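Local coordinates for uncharacterized protein lp_2219 (Lactobacillus plantarum, PDB 3HFQ), which is of unknown function but has the seven-bladed beta-propeller fold of the lactonase family, which makes hydrolysis of a sugar lactone a possible but unproven role, at residues Val256-Asn262 / Gly285-Phe291; Leu203-Ser209 / Asn240-Ile245; Tyr44-Ala49 / Ala89-Glu95; His144-Pro150 / Arg190-Phe194. The protein carries 1 engineered substitution. All blocks are in the same frame, centred on the assembly; numbering follows the deposited sequence.

Overall arrangement
All four contacts join consecutive blades of one propeller, but at different depths. Contacts 3 and 4 each set two innermost strands side by side and running the same way, so aromatic and aliphatic side chains do most of the work; both become exposed towards Ala49 and Pro150. Contacts 1 and 2 instead match the second strand of a blade, or the turn after it, with the entry to the next, and polar turn contacts dominate. Contacts 2 and 4 are buried, 1 and 3 only partly. Contacts 1 and 2 share the sheet of strands 241-247 and 253-259, whereas contacts 2 and 4 share that of 189-194 and 200-205. Contacts 1 and 4 bind the same phosphate, and Glu206 of contact 2 salt-bridges arginines of both.

Contact 1 (Val256-Asn262 / Gly285-Phe291); sequences VSNRGYN and GDFPRDF. With PO4 (phosphate ion), chain C.
Backbone conformation sets the frame. Val256-Arg259 is extended; Gly260 turns at phi/psi 131/-65, where a CB would jam against the preceding carbonyl, and Asn262 has a left-handed backbone conformation (49/63). Across from them Phe287 adopts the same conformation (64/71) and Pro288 centres an inverse gamma turn, with the CA atoms of Arg259 and Phe287 4.3 Å apart. Among the hydrogen bonds, Asn262 (chi1 m) gives ND2 to Asp286 OD1 (2.9 Å), while its OD1 accepts Phe287 N (3.0 Å) and Gly260 N (2.9 Å); Ser257 OG (chi1 p) donates to Pro288 O (2.9 Å). In the propeller this ties the second strand of one blade to the loop entering the innermost strand of the next. Nonpolar packing puts Arg259 CB over the Phe287 ring, 3.8 Å from its centroid (CH-pi), and Phe291 CD1 3.7 Å from Ser257 CB. Of the charged groups, Arg259 NH1 and NH2 bind phosphate O2 at 2.7 and 3.0 Å. Arg259 NH1 lies 4.1 Å from Arg289 NH1, and one water accepts from both; Glu206 salt-bridges Arg259.

Contact 2 (Leu203-Ser209 / Asn240-Ile245); sequences LAGELSS and NGAAAI
Ala204 turns its methyl toward Ile245, CB to CB 4.2 Å, and Ile245 (chi1 t, chi2 t) extends CD1 to 4.2 Å from Ala204 N. Strand 203-205, from the second strand of one propeller blade, and strand 241-245, from the innermost strand of the next, run antiparallel, at 157°, with axes 6.5 Å apart at closest. They converge at Glu206 and Ala242, whose CA atoms are 4.2 Å apart. There Glu206 (phi/psi -58/-57) leaves the strand for a turn, and its O accepts Ala242 N at 3.2 Å and a CA-H...O contact from Gly241 CA at 3.3 Å. Glycine suits position 241, since a CB would crowd Glu206 CG. Ala242 CB, small enough to fit, lies 3.7 Å from Gly205 O. A water bridges the turn to the other blade, donating to Leu207 O (2.7 Å) and Asn240 O (2.9 Å) and accepting from Ser209 OG (2.8 Å). The Glu206 side chain forms salt bridges with Arg190 and Arg259. Small side chains thus let the blades come close through backbone and water, leaving the carboxylate to balance arginines beside the phosphate.

Contact 3 (Tyr44-Ala49 / Ala89-Glu95); sequences YLALSA and AYVAVDE
Tyr44 opens the segment with its CA-to-CB bond toward Ala89-Glu95 and its ring meeting that of Tyr90 obliquely, centroids 4.7 Å apart and planes at 33°; Tyr44 CE2 comes within 3.4 Å of Tyr90 CE1, and Tyr44 CD2 within 4.1 Å of Val91 CG1. Here strands 45-47 and 90-94 run parallel, at 9° with axes 5.7 Å apart, in the register Tyr44-Tyr90 (CA-CA 5.6 Å), Ala46-Ala92 (5.3 Å) and Ser48-Val93 (6.3 Å). Leu45 points away, Ala46 toward: the small methyl fits so close a spacing, with Ala46 CB 3.5 Å from Val91 O, 3.8 Å from Val91 CG1 and 4.0 Å from Val93 CG2. Leu47 again points away, but a water donates both to Leu47 O and to Glu95 OE2, each at 2.8 Å. Past Ser48, whose CA is 3.1 Å from Glu95 OE2, the chain turns; Glu95 (chi1 m, chi2 m) folds back to accept Ala49 N at OE2, 2.6 Å away, a polar finish suited to the exposed end. The two strands are the innermost ones of adjacent propeller blades, each hydrogen-bonded within its own sheet, to strands 52-59 and 99-104. Ala89 and Tyr90 form a classic bulge opposite Ala103, Leu45 and Leu47 pack on strand 334-339, and Tyr90 OH reaches Asp147 on strand 143-148 of the following blade.

Contact 4 (His144-Pro150 / Arg190-Phe194); sequences HYTDLTP and RHLVF. With PO4 (phosphate ion), chain C.
This is side-chain packing between the innermost strands of two successive propeller blades, mostly buried near the central channel. Strands 144-148 and 190-194 point the same way at 32°, axes 5.7 Å apart at closest, with His144 CA 5.7 Å from Arg190 CA and Tyr145 CA 5.8 Å from His191 CA. Arg190, with chi1 to chi3 all t, runs across one face of the His144 imidazole: its CG lies 3.9 Å from the ring centroid in a CH-pi contact, and Arg190 NH2 is 3.4 Å from His144 CE1. Next, Tyr145 (chi1 t) lays one ring face over Leu192 N, with Tyr145 CE1 3.9 Å from Leu192 CG, and meets His191 obliquely, centroids 5.4 Å apart; a water bridges Tyr145 OH (2.6 Å) and Leu192 O (3.0 Å). At the exposed end, the flat Phe194 ring takes Pro150 CD 3.4 Å from its centroid, another CH-pi contact. The opposite end holds the phosphate, probably from the crystallisation liquor: His144 NE2 donates to O4 (2.7 Å), Arg190 NE and NH2 to O2 (2.8 and 2.9 Å), and Arg259 adds a third side chain. Arg190 also salt-bridges Glu206. Beta-propellers commonly place ligand or active sites at such a channel mouth, so this charged pocket is a plausible but unproven one.

Contact 1 (Val256-Asn262 / Gly285-Phe291)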
# COMPACT_ATOMS: atom_id res chain seq x y z
N VAL A 256 -10.88 -1.41 3.56
CA VAL A 256 -10.35 -0.19 2.98
C VAL A 256 -10.34 0.91 4.05
O VAL A 256 -11.23 0.96 4.90
CB VAL A 256 -11.18 0.28 1.75
CG1 VAL A 256 -12.59 0.66 2.17
CG2 VAL A 256 -10.49 1.45 1.07
N SER A 257 -9.32 1.77 4.02
CA SER A 257 -9.24 2.85 5.00
C SER A 257 -9.70 4.17 4.38
O SER A 257 -9.48 4.43 3.19
CB SER A 257 -7.81 2.99 5.54
OG SER A 257 -6.89 3.31 4.52
N ASN A 258 -10.36 4.99 5.20
CA ASN A 258 -10.88 6.27 4.76
C ASN A 258 -10.23 7.43 5.52
O ASN A 258 -10.31 7.49 6.75
CB ASN A 258 -12.40 6.33 4.99
CG ASN A 258 -13.16 5.36 4.10
OD1 ASN A 258 -13.79 4.41 4.58
ND2 ASN A 258 -13.11 5.60 2.80
N ARG A 259 -9.60 8.34 4.79
CA ARG A 259 -8.96 9.51 5.40
C ARG A 259 -9.95 10.67 5.34
O ARG A 259 -10.24 11.20 4.27
CB ARG A 259 -7.69 9.88 4.65
CG ARG A 259 -6.57 8.89 4.80
CD ARG A 259 -5.44 9.22 3.84
NE ARG A 259 -5.84 8.98 2.46
CZ ARG A 259 -5.03 9.12 1.41
NH1 ARG A 259 -3.78 9.51 1.60
NH2 ARG A 259 -5.47 8.85 0.19
N GLY A 260 -10.46 11.05 6.50
CA GLY A 260 -11.44 12.12 6.58
C GLY A 260 -12.57 11.57 7.44
O GLY A 260 -12.82 12.06 8.54
N TYR A 261 -13.25 10.54 6.94
CA TYR A 261 -14.32 9.91 7.71
C TYR A 261 -13.61 9.09 8.78
O TYR A 261 -14.21 8.69 9.78
CB TYR A 261 -15.17 9.01 6.80
CG TYR A 261 -16.45 8.54 7.45
CD1 TYR A 261 -17.39 9.45 7.93
CD2 TYR A 261 -16.73 7.18 7.59
CE1 TYR A 261 -18.56 9.03 8.54
CE2 TYR A 261 -17.90 6.74 8.20
CZ TYR A 261 -18.81 7.67 8.67
OH TYR A 261 -19.97 7.24 9.28
N ASN A 262 -12.32 8.85 8.55
CA ASN A 262 -11.45 8.11 9.46
C ASN A 262 -11.97 6.78 9.98
O ASN A 262 -12.16 6.59 11.19
CB ASN A 262 -11.06 9.01 10.64
CG ASN A 262 -10.34 10.27 10.20
OD1 ASN A 262 -9.62 10.26 9.20
ND2 ASN A 262 -10.51 11.35 10.95
N GLY A 285 -8.25 7.91 15.28
CA GLY A 285 -7.22 8.88 14.96
C GLY A 285 -7.58 9.58 13.67
O GLY A 285 -8.63 9.30 13.10
N ASP A 286 -6.71 10.46 13.20
CA ASP A 286 -6.98 11.20 11.97
C ASP A 286 -6.09 10.75 10.81
O ASP A 286 -4.87 10.61 10.97
CB ASP A 286 -6.83 12.71 12.22
CG ASP A 286 -7.30 13.56 11.05
OD1 ASP A 286 -8.39 13.29 10.50
OD2 ASP A 286 -6.59 14.53 10.70
N PHE A 287 -6.71 10.53 9.66
CA PHE A 287 -6.04 10.13 8.44
C PHE A 287 -5.32 8.78 8.42
O PHE A 287 -4.08 8.71 8.40
CB PHE A 287 -5.08 11.23 7.98
CG PHE A 287 -5.70 12.20 7.01
CD1 PHE A 287 -6.92 12.80 7.30
CD2 PHE A 287 -5.08 12.50 5.80
CE1 PHE A 287 -7.51 13.69 6.40
CE2 PHE A 287 -5.66 13.38 4.90
CZ PHE A 287 -6.88 13.98 5.20
N PRO A 288 -6.09 7.68 8.43
CA PRO A 288 -5.54 6.32 8.40
C PRO A 288 -5.07 5.97 6.98
O PRO A 288 -5.82 5.41 6.18
CB PRO A 288 -6.72 5.46 8.85
CG PRO A 288 -7.91 6.24 8.34
CD PRO A 288 -7.53 7.65 8.72
N ARG A 289 -3.81 6.29 6.69
CA ARG A 289 -3.23 6.05 5.37
C ARG A 289 -2.87 4.59 5.08
O ARG A 289 -2.78 4.20 3.92
CB ARG A 289 -2.00 6.95 5.18
CG ARG A 289 -1.36 6.89 3.80
CD ARG A 289 -0.50 8.13 3.58
NE ARG A 289 0.44 7.98 2.47
CZ ARG A 289 0.79 8.95 1.64
NH1 ARG A 289 0.27 10.17 1.79
NH2 ARG A 289 1.67 8.73 0.67
N ASP A 290 -2.67 3.80 6.12
CA ASP A 290 -2.35 2.39 5.90
C ASP A 290 -2.74 1.54 7.10
O ASP A 290 -2.90 2.04 8.22
CB ASP A 290 -0.85 2.20 5.60
CG ASP A 290 -0.54 0.84 5.00
OD1 ASP A 290 -1.44 0.24 4.37
OD2 ASP A 290 0.61 0.36 5.15
N PHE A 291 -2.90 0.24 6.85
CA PHE A 291 -3.27 -0.73 7.87
C PHE A 291 -3.06 -2.09 7.23
O PHE A 291 -2.85 -2.18 6.02
CB PHE A 291 -4.75 -0.58 8.25
CG PHE A 291 -5.70 -1.04 7.18
CD1 PHE A 291 -6.05 -0.20 6.12
CD2 PHE A 291 -6.22 -2.34 7.20
CE1 PHE A 291 -6.89 -0.65 5.10
CE2 PHE A 291 -7.07 -2.79 6.18
CZ PHE A 291 -7.40 -1.94 5.13
P PO4 C . -2.09 10.31 -1.64
O1 PO4 C . -2.39 11.66 -0.89
O2 PO4 C . -2.67 9.11 -0.81
O3 PO4 C . -2.74 10.34 -3.07
O4 PO4 C . -0.52 10.13 -1.77
O HOH W 1 -2.32 11.26 3.30

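Contact 2 (Leu203-Ser209 / Asn240-Ile245)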
# COMPACT_ATOMS: atom_id res chain seq x y z
N LEU A 203 -10.13 -2.47 -6.73
CA LEU A 203 -9.43 -1.20 -6.88
C LEU A 203 -10.00 -0.07 -6.03
O LEU A 203 -11.18 0.24 -6.11
CB LEU A 203 -9.46 -0.81 -8.36
CG LEU A 203 -8.90 0.54 -8.82
CD1 LEU A 203 -7.37 0.52 -8.77
CD2 LEU A 203 -9.38 0.80 -10.24
N ALA A 204 -9.14 0.55 -5.23
CA ALA A 204 -9.59 1.65 -4.39
C ALA A 204 -9.51 2.97 -5.14
O ALA A 204 -8.49 3.29 -5.75
CB ALA A 204 -8.75 1.71 -3.12
N GLY A 205 -10.61 3.71 -5.12
CA GLY A 205 -10.66 5.00 -5.77
C GLY A 205 -10.54 6.05 -4.68
O GLY A 205 -11.50 6.33 -3.97
N GLU A 206 -9.35 6.62 -4.55
CA GLU A 206 -9.09 7.61 -3.52
C GLU A 206 -10.00 8.84 -3.57
O GLU A 206 -10.69 9.15 -2.61
CB GLU A 206 -7.64 8.10 -3.59
CG GLU A 206 -7.34 9.20 -2.58
CD GLU A 206 -5.95 9.80 -2.73
OE1 GLU A 206 -4.97 9.02 -2.76
OE2 GLU A 206 -5.84 11.04 -2.82
N LEU A 207 -9.99 9.52 -4.71
CA LEU A 207 -10.75 10.75 -4.89
C LEU A 207 -12.27 10.64 -4.87
O LEU A 207 -12.96 11.60 -4.50
CB LEU A 207 -10.29 11.43 -6.19
CG LEU A 207 -8.77 11.59 -6.33
CD1 LEU A 207 -8.44 12.20 -7.68
CD2 LEU A 207 -8.22 12.46 -5.19
N SER A 208 -12.81 9.49 -5.26
CA SER A 208 -14.25 9.30 -5.30
C SER A 208 -14.77 8.46 -4.13
O SER A 208 -15.98 8.23 -4.02
CB SER A 208 -14.65 8.64 -6.61
OG SER A 208 -14.00 7.39 -6.76
N SER A 209 -13.87 8.01 -3.27
CA SER A 209 -14.26 7.17 -2.13
C SER A 209 -15.11 6.00 -2.60
O SER A 209 -16.22 5.79 -2.13
CB SER A 209 -15.04 8.00 -1.10
OG SER A 209 -14.20 8.96 -0.49
N ASN A 240 -12.86 13.26 1.94
CA ASN A 240 -12.54 11.88 2.22
C ASN A 240 -11.72 11.33 1.08
O ASN A 240 -12.05 11.52 -0.10
CB ASN A 240 -13.77 11.00 2.39
CG ASN A 240 -13.41 9.61 2.92
OD1 ASN A 240 -13.15 9.45 4.11
ND2 ASN A 240 -13.37 8.62 2.03
N GLY A 241 -10.64 10.65 1.43
CA GLY A 241 -9.78 10.04 0.44
C GLY A 241 -9.51 8.61 0.86
O GLY A 241 -8.88 8.38 1.89
N ALA A 242 -10.01 7.64 0.10
CA ALA A 242 -9.77 6.25 0.44
C ALA A 242 -8.26 6.04 0.27
O ALA A 242 -7.62 6.74 -0.52
CB ALA A 242 -10.55 5.33 -0.50
N ALA A 243 -7.68 5.09 1.00
CA ALA A 243 -6.24 4.88 0.91
C ALA A 243 -5.79 3.44 0.67
O ALA A 243 -5.58 3.03 -0.48
CB ALA A 243 -5.56 5.43 2.17
N ALA A 244 -5.63 2.69 1.75
CA ALA A 244 -5.18 1.30 1.66
C ALA A 244 -6.33 0.33 1.47
O ALA A 244 -7.45 0.60 1.88
CB ALA A 244 -4.39 0.93 2.91
N ILE A 245 -6.04 -0.80 0.84
CA ILE A 245 -7.05 -1.82 0.60
C ILE A 245 -6.41 -3.20 0.81
O ILE A 245 -5.34 -3.48 0.29
CB ILE A 245 -7.66 -1.68 -0.82
CG1 ILE A 245 -8.80 -2.68 -1.02
CG2 ILE A 245 -6.58 -1.85 -1.88
CD1 ILE A 245 -9.67 -2.37 -2.23
O HOH W 2 -14.14 11.33 -2.05

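Contact 3 (Tyr44-Ala49 / Ala89-Glu95)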
# COMPACT_ATOMS: atom_id res chain seq x y z
N TYR A 44 6.73 4.34 2.64
CA TYR A 44 6.27 3.01 2.27
C TYR A 44 7.43 2.04 2.38
O TYR A 44 8.58 2.40 2.13
CB TYR A 44 5.67 2.97 0.86
CG TYR A 44 4.49 2.01 0.78
CD1 TYR A 44 3.24 2.39 1.25
CD2 TYR A 44 4.65 0.71 0.30
CE1 TYR A 44 2.16 1.49 1.25
CE2 TYR A 44 3.59 -0.19 0.30
CZ TYR A 44 2.34 0.20 0.77
OH TYR A 44 1.29 -0.69 0.76
N LEU A 45 7.11 0.80 2.76
CA LEU A 45 8.10 -0.24 2.98
C LEU A 45 7.78 -1.55 2.27
O LEU A 45 6.62 -1.88 2.06
CB LEU A 45 8.20 -0.53 4.48
CG LEU A 45 8.36 0.66 5.42
CD1 LEU A 45 8.19 0.19 6.86
CD2 LEU A 45 9.73 1.30 5.21
N ALA A 46 8.83 -2.30 1.92
CA ALA A 46 8.70 -3.60 1.27
C ALA A 46 9.80 -4.51 1.81
O ALA A 46 10.92 -4.06 2.05
CB ALA A 46 8.85 -3.46 -0.25
N LEU A 47 9.48 -5.78 2.01
CA LEU A 47 10.43 -6.75 2.54
C LEU A 47 10.69 -7.91 1.59
O LEU A 47 9.80 -8.32 0.84
CB LEU A 47 9.91 -7.32 3.87
CG LEU A 47 10.00 -6.45 5.13
CD1 LEU A 47 9.07 -7.00 6.20
CD2 LEU A 47 11.44 -6.42 5.62
N SER A 48 11.91 -8.43 1.61
CA SER A 48 12.27 -9.56 0.76
C SER A 48 12.35 -10.80 1.66
O SER A 48 12.32 -10.69 2.88
CB SER A 48 13.62 -9.34 0.08
OG SER A 48 14.69 -9.45 1.01
N ALA A 49 12.44 -11.97 1.04
CA ALA A 49 12.53 -13.22 1.79
C ALA A 49 13.86 -13.36 2.51
O ALA A 49 14.01 -14.19 3.40
CB ALA A 49 12.32 -14.40 0.84
N ALA A 89 6.26 6.89 -3.82
CA ALA A 89 5.13 6.71 -2.91
C ALA A 89 4.78 5.25 -2.62
O ALA A 89 3.99 4.97 -1.71
CB ALA A 89 3.90 7.42 -3.47
N TYR A 90 5.35 4.33 -3.38
CA TYR A 90 5.08 2.90 -3.21
C TYR A 90 6.33 2.13 -3.59
O TYR A 90 7.12 2.58 -4.42
CB TYR A 90 3.92 2.48 -4.12
CG TYR A 90 3.40 1.07 -3.89
CD1 TYR A 90 2.47 0.81 -2.88
CD2 TYR A 90 3.82 0.00 -4.68
CE1 TYR A 90 1.96 -0.47 -2.67
CE2 TYR A 90 3.32 -1.29 -4.48
CZ TYR A 90 2.39 -1.52 -3.47
OH TYR A 90 1.88 -2.78 -3.27
N VAL A 91 6.52 0.97 -2.98
CA VAL A 91 7.67 0.11 -3.27
C VAL A 91 7.27 -1.34 -3.05
O VAL A 91 6.55 -1.65 -2.10
CB VAL A 91 8.90 0.49 -2.39
CG1 VAL A 91 8.57 0.32 -0.91
CG2 VAL A 91 10.11 -0.35 -2.78
N ALA A 92 7.71 -2.23 -3.93
CA ALA A 92 7.39 -3.66 -3.82
C ALA A 92 8.55 -4.53 -4.29
O ALA A 92 9.41 -4.08 -5.05
CB ALA A 92 6.14 -3.98 -4.64
N VAL A 93 8.57 -5.78 -3.84
CA VAL A 93 9.63 -6.72 -4.21
C VAL A 93 9.13 -7.87 -5.08
O VAL A 93 8.06 -8.43 -4.84
CB VAL A 93 10.30 -7.33 -2.94
CG1 VAL A 93 11.29 -8.43 -3.35
CG2 VAL A 93 11.04 -6.24 -2.16
N ASP A 94 9.91 -8.20 -6.11
CA ASP A 94 9.60 -9.30 -7.02
C ASP A 94 10.63 -10.37 -6.65
O ASP A 94 11.79 -10.29 -7.05
CB ASP A 94 9.82 -8.87 -8.48
CG ASP A 94 9.35 -9.91 -9.48
OD1 ASP A 94 9.46 -11.12 -9.18
OD2 ASP A 94 8.89 -9.52 -10.57
N GLU A 95 10.21 -11.36 -5.87
CA GLU A 95 11.13 -12.42 -5.44
C GLU A 95 11.73 -13.23 -6.57
O GLU A 95 12.95 -13.38 -6.64
CB GLU A 95 10.43 -13.38 -4.47
CG GLU A 95 10.16 -12.81 -3.08
CD GLU A 95 11.43 -12.49 -2.31
OE1 GLU A 95 12.50 -13.03 -2.66
OE2 GLU A 95 11.35 -11.71 -1.34
O HOH W 3 8.94 -10.46 -0.70

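Contact 4 (His144-Pro150 / Arg190-Phe194)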
# COMPACT_ATOMS: atom_id res chain seq x y z
N HIS A 144 0.77 5.63 -8.25
CA HIS A 144 0.68 5.35 -6.82
C HIS A 144 0.79 3.88 -6.43
O HIS A 144 0.74 3.54 -5.24
CB HIS A 144 -0.65 5.90 -6.29
CG HIS A 144 -0.54 6.55 -4.95
ND1 HIS A 144 0.14 5.98 -3.89
CD2 HIS A 144 -1.01 7.73 -4.49
CE1 HIS A 144 0.08 6.78 -2.85
NE2 HIS A 144 -0.61 7.86 -3.18
N TYR A 145 0.95 3.01 -7.42
CA TYR A 145 1.02 1.58 -7.13
C TYR A 145 1.72 0.85 -8.26
O TYR A 145 1.45 1.10 -9.44
CB TYR A 145 -0.41 1.06 -6.94
CG TYR A 145 -0.56 -0.43 -6.67
CD1 TYR A 145 -0.58 -1.36 -7.71
CD2 TYR A 145 -0.71 -0.90 -5.36
CE1 TYR A 145 -0.76 -2.72 -7.46
CE2 TYR A 145 -0.89 -2.27 -5.11
CZ TYR A 145 -0.92 -3.17 -6.16
OH TYR A 145 -1.09 -4.51 -5.91
N THR A 146 2.65 -0.03 -7.89
CA THR A 146 3.40 -0.84 -8.84
C THR A 146 3.62 -2.20 -8.19
O THR A 146 4.56 -2.37 -7.42
CB THR A 146 4.78 -0.23 -9.17
OG1 THR A 146 5.49 0.02 -7.95
CG2 THR A 146 4.63 1.08 -9.94
N ASP A 147 2.75 -3.16 -8.48
CA ASP A 147 2.91 -4.48 -7.90
C ASP A 147 2.47 -5.59 -8.86
O ASP A 147 1.78 -5.33 -9.85
CB ASP A 147 2.13 -4.57 -6.58
CG ASP A 147 2.91 -5.30 -5.50
OD1 ASP A 147 3.62 -6.27 -5.83
OD2 ASP A 147 2.81 -4.92 -4.31
N LEU A 148 2.87 -6.81 -8.55
CA LEU A 148 2.61 -7.98 -9.39
C LEU A 148 1.18 -8.51 -9.49
O LEU A 148 0.41 -8.48 -8.52
CB LEU A 148 3.52 -9.13 -8.95
CG LEU A 148 5.02 -8.88 -9.07
CD1 LEU A 148 5.79 -9.97 -8.34
CD2 LEU A 148 5.43 -8.81 -10.54
N THR A 149 0.83 -9.00 -10.67
CA THR A 149 -0.48 -9.58 -10.93
C THR A 149 -0.32 -11.08 -10.68
O THR A 149 0.79 -11.57 -10.53
CB THR A 149 -0.94 -9.38 -12.40
OG1 THR A 149 -0.01 -10.04 -13.27
CG2 THR A 149 -1.00 -7.90 -12.74
N PRO A 150 -1.44 -11.83 -10.66
CA PRO A 150 -1.37 -13.28 -10.43
C PRO A 150 -0.43 -14.02 -11.39
O PRO A 150 0.20 -15.00 -11.00
CB PRO A 150 -2.83 -13.72 -10.60
CG PRO A 150 -3.58 -12.52 -10.10
CD PRO A 150 -2.84 -11.38 -10.77
N ARG A 190 -6.05 4.36 -6.78
CA ARG A 190 -4.84 4.44 -5.96
C ARG A 190 -4.11 3.12 -5.78
O ARG A 190 -2.98 2.96 -6.23
CB ARG A 190 -5.21 5.04 -4.60
CG ARG A 190 -4.02 5.45 -3.72
CD ARG A 190 -4.54 6.01 -2.40
NE ARG A 190 -3.48 6.55 -1.55
CZ ARG A 190 -2.72 5.83 -0.73
NH1 ARG A 190 -2.88 4.51 -0.64
NH2 ARG A 190 -1.79 6.43 0.00
N HIS A 191 -4.77 2.18 -5.09
CA HIS A 191 -4.20 0.85 -4.83
C HIS A 191 -5.22 -0.22 -5.20
O HIS A 191 -6.42 0.06 -5.31
CB HIS A 191 -3.89 0.67 -3.34
CG HIS A 191 -2.61 1.32 -2.88
ND1 HIS A 191 -2.02 1.01 -1.67
CD2 HIS A 191 -1.84 2.27 -3.45
CE1 HIS A 191 -0.93 1.73 -1.53
NE2 HIS A 191 -0.79 2.51 -2.58
N LEU A 192 -4.75 -1.44 -5.37
CA LEU A 192 -5.62 -2.57 -5.68
C LEU A 192 -5.07 -3.82 -5.00
O LEU A 192 -3.94 -3.82 -4.49
CB LEU A 192 -5.72 -2.80 -7.20
CG LEU A 192 -4.53 -3.23 -8.06
CD1 LEU A 192 -4.14 -4.68 -7.78
CD2 LEU A 192 -4.93 -3.10 -9.53
N VAL A 193 -5.87 -4.88 -4.98
CA VAL A 193 -5.47 -6.14 -4.38
C VAL A 193 -6.20 -7.25 -5.14
O VAL A 193 -7.38 -7.11 -5.47
CB VAL A 193 -5.83 -6.20 -2.87
CG1 VAL A 193 -7.34 -6.12 -2.67
CG2 VAL A 193 -5.26 -7.46 -2.25
N PHE A 194 -5.48 -8.34 -5.44
CA PHE A 194 -6.06 -9.46 -6.16
C PHE A 194 -6.62 -10.53 -5.24
O PHE A 194 -6.15 -10.70 -4.11
CB PHE A 194 -5.01 -10.12 -7.07
CG PHE A 194 -4.80 -9.42 -8.38
CD1 PHE A 194 -3.84 -8.42 -8.51
CD2 PHE A 194 -5.56 -9.76 -9.50
CE1 PHE A 194 -3.64 -7.77 -9.73
CE2 PHE A 194 -5.36 -9.12 -10.72
CZ PHE A 194 -4.40 -8.13 -10.84
P PO4 C . -2.09 10.31 -1.64
O1 PO4 C . -2.39 11.66 -0.89
O2 PO4 C . -2.67 9.11 -0.81
O3 PO4 C . -2.74 10.34 -3.07
O4 PO4 C . -0.52 10.13 -1.77
O HOH W 4 -1.72 -5.70 -3.71